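Local coordinates for protein oxidoreductase (Thermotoga maritima, PDB 1ZH8) that probably catalyses NADP-dependent oxidation of a CH-OH group or the reverse reduction, as a GFO/IDH/MocA-family dehydrogenase, at residues L234-E239 with E324-S329. Sequence-based numbering, arbitrary orientation.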
loop_
_atom_site.group_PDB
_atom_site.type_symbol
_atom_site.label_atom_id
_atom_site.label_comp_id
_atom_site.label_asym_id
_atom_site.label_seq_id
_atom_site.Cartn_x
_atom_site.Cartn_y
_atom_site.Cartn_z
ATOM N N LEU A 234 -9.513 -5.618 -1.894
ATOM C CA LEU A 234 -8.892 -4.810 -2.931
ATOM C C LEU A 234 -7.616 -4.190 -2.372
ATOM O O LEU A 234 -7.623 -3.679 -1.256
ATOM C CB LEU A 234 -9.863 -3.735 -3.395
ATOM C CG LEU A 234 -9.292 -2.730 -4.392
ATOM C CD1 LEU A 234 -8.995 -3.501 -5.671
ATOM C CD2 LEU A 234 -10.245 -1.592 -4.670
ATOM N N SER A 235 -6.516 -4.277 -3.118
ATOM C CA SER A 235 -5.307 -3.501 -2.806
ATOM C C SER A 235 -4.837 -2.753 -4.051
ATOM O O SER A 235 -4.770 -3.331 -5.153
ATOM C CB SER A 235 -4.199 -4.397 -2.273
ATOM O OG SER A 235 -3.210 -3.629 -1.617
ATOM N N SER A 236 -4.497 -1.481 -3.880
ATOM C CA SER A 236 -4.221 -0.605 -5.013
ATOM C C SER A 236 -3.123 0.414 -4.758
ATOM O O SER A 236 -2.938 0.871 -3.633
ATOM C CB SER A 236 -5.490 0.152 -5.392
ATOM O OG SER A 236 -5.846 1.036 -4.358
ATOM N N ILE A 237 -2.394 0.761 -5.814
ATOM C CA ILE A 237 -1.598 1.992 -5.823
ATOM C C ILE A 237 -2.111 2.876 -6.925
ATOM O O ILE A 237 -2.649 2.407 -7.942
ATOM C CB ILE A 237 -0.099 1.778 -6.093
ATOM C CG1 ILE A 237 0.103 0.717 -7.156
ATOM C CG2 ILE A 237 0.638 1.395 -4.821
ATOM C CD1 ILE A 237 1.491 0.722 -7.697
ATOM N N PHE A 238 -1.911 4.160 -6.747
ATOM C CA PHE A 238 -2.352 5.105 -7.742
ATOM C C PHE A 238 -1.563 6.398 -7.556
ATOM O O PHE A 238 -0.832 6.571 -6.583
ATOM C CB PHE A 238 -3.872 5.351 -7.632
ATOM C CG PHE A 238 -4.349 5.598 -6.222
ATOM C CD1 PHE A 238 -4.558 4.518 -5.335
ATOM C CD2 PHE A 238 -4.585 6.888 -5.771
ATOM C CE1 PHE A 238 -5.005 4.711 -4.036
ATOM C CE2 PHE A 238 -5.044 7.104 -4.454
ATOM C CZ PHE A 238 -5.261 6.013 -3.587
ATOM N N GLU A 239 -1.708 7.301 -8.506
ATOM C CA GLU A 239 -1.058 8.583 -8.409
ATOM C C GLU A 239 -2.130 9.627 -8.692
ATOM O O GLU A 239 -2.933 9.477 -9.603
ATOM C CB GLU A 239 0.103 8.639 -9.402
ATOM C CG GLU A 239 0.937 9.892 -9.356
ATOM C CD GLU A 239 2.163 9.825 -10.278
ATOM O OE1 GLU A 239 2.245 8.919 -11.137
ATOM O OE2 GLU A 239 3.051 10.692 -10.139
ATOM N N GLU A 324 -14.173 1.015 -10.507
ATOM C CA GLU A 324 -14.238 0.165 -11.695
ATOM C C GLU A 324 -12.837 -0.079 -12.310
ATOM O O GLU A 324 -12.530 -1.184 -12.732
ATOM C CB GLU A 324 -15.222 0.711 -12.720
ATOM C CG GLU A 324 -15.416 -0.214 -13.928
ATOM C CD GLU A 324 -16.647 0.110 -14.760
ATOM O OE1 GLU A 324 -17.627 0.701 -14.234
ATOM O OE2 GLU A 324 -16.635 -0.246 -15.950
ATOM N N ALA A 325 -11.986 0.942 -12.316
ATOM C CA ALA A 325 -10.600 0.781 -12.772
ATOM C C ALA A 325 -9.820 -0.254 -11.952
ATOM O O ALA A 325 -9.179 -1.128 -12.529
ATOM C CB ALA A 325 -9.872 2.113 -12.774
ATOM N N CYS A 326 -9.879 -0.143 -10.624
ATOM C CA CYS A 326 -9.294 -1.125 -9.714
ATOM C C CYS A 326 -9.757 -2.558 -9.939
ATOM O O CYS A 326 -8.953 -3.478 -9.929
ATOM C CB CYS A 326 -9.629 -0.759 -8.281
ATOM S SG CYS A 326 -8.792 0.713 -7.702
ATOM N N VAL A 327 -11.059 -2.741 -10.121
ATOM C CA VAL A 327 -11.658 -4.057 -10.339
ATOM C C VAL A 327 -11.098 -4.695 -11.587
ATOM O O VAL A 327 -10.771 -5.885 -11.586
ATOM C CB VAL A 327 -13.211 -3.983 -10.424
ATOM C CG1 VAL A 327 -13.811 -5.279 -10.969
ATOM C CG2 VAL A 327 -13.793 -3.697 -9.059
ATOM N N ARG A 328 -10.943 -3.909 -12.644
ATOM C CA ARG A 328 -10.473 -4.489 -13.885
ATOM C C ARG A 328 -8.958 -4.450 -14.106
ATOM O O ARG A 328 -8.448 -5.117 -15.024
ATOM C CB ARG A 328 -11.279 -3.971 -15.078
ATOM C CG ARG A 328 -10.987 -2.562 -15.534
ATOM C CD ARG A 328 -12.178 -2.081 -16.367
ATOM N NE ARG A 328 -11.766 -1.256 -17.503
ATOM C CZ ARG A 328 -12.600 -0.540 -18.261
ATOM N NH1 ARG A 328 -13.918 -0.528 -18.016
ATOM N NH2 ARG A 328 -12.103 0.177 -19.264
ATOM N N SER A 329 -8.236 -3.731 -13.234
ATOM C CA SER A 329 -6.776 -3.627 -13.353
ATOM C C SER A 329 -6.037 -4.962 -13.400
ATOM O O SER A 329 -5.143 -5.132 -14.212
ATOM C CB SER A 329 -6.171 -2.767 -12.241
ATOM O OG SER A 329 -4.743 -2.915 -12.234
#
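Cys326 of helix 313-329 packs against Leu234 and Ser236 of strand 233-240, joining a late helix of the chain to the mixed sheet at the core of the C-terminal domain of GFO/IDH/MocA oxidoreductases. The helix lies on one face of this sheet; the other face meets the second subunit, where Ile237 packs on its counterpart Ile237. Along 324-329 the first residue, Glu324, is turned from the strand: its OE2 lies 3.4 Å from Arg328 NH1 in an i to i+4 salt bridge that spans one turn on the exposed side of the helix, while OE1 accepts a hydrogen bond from Val119 N. Ala325 faces the neighbouring strand 214-222, touching Ile217. Cys326 then makes the whole of the direct side-chain contact. Its CB meets the forked end of Leu234, at 3.8 Å from both Leu234 CD1 and Leu234 CD2, so that both methyls bear on the same side of the Cys326 methylene. Leu234 reaches the helix with CG anti to its backbone N (chi1 174°), and its side chain also packs against Leu196 of helix 195-211. The backbone CA atoms of Ser236 and Cys326 stand 6.9 Å apart, the closest approach of the two backbones. Val327 points away from the strand. Ser329 ties this part of the chain to strand 214-222, its OG hydrogen-bonded to Ala219 N and also to Asn332 O. On the strand side, the hydroxyl of buried Ser236 is engaged by Tyr248 O in the adjacent strand 245-251, and it is the methylene that faces the thiol: Ser236 CB lies 4.1 Å from Cys326 SG.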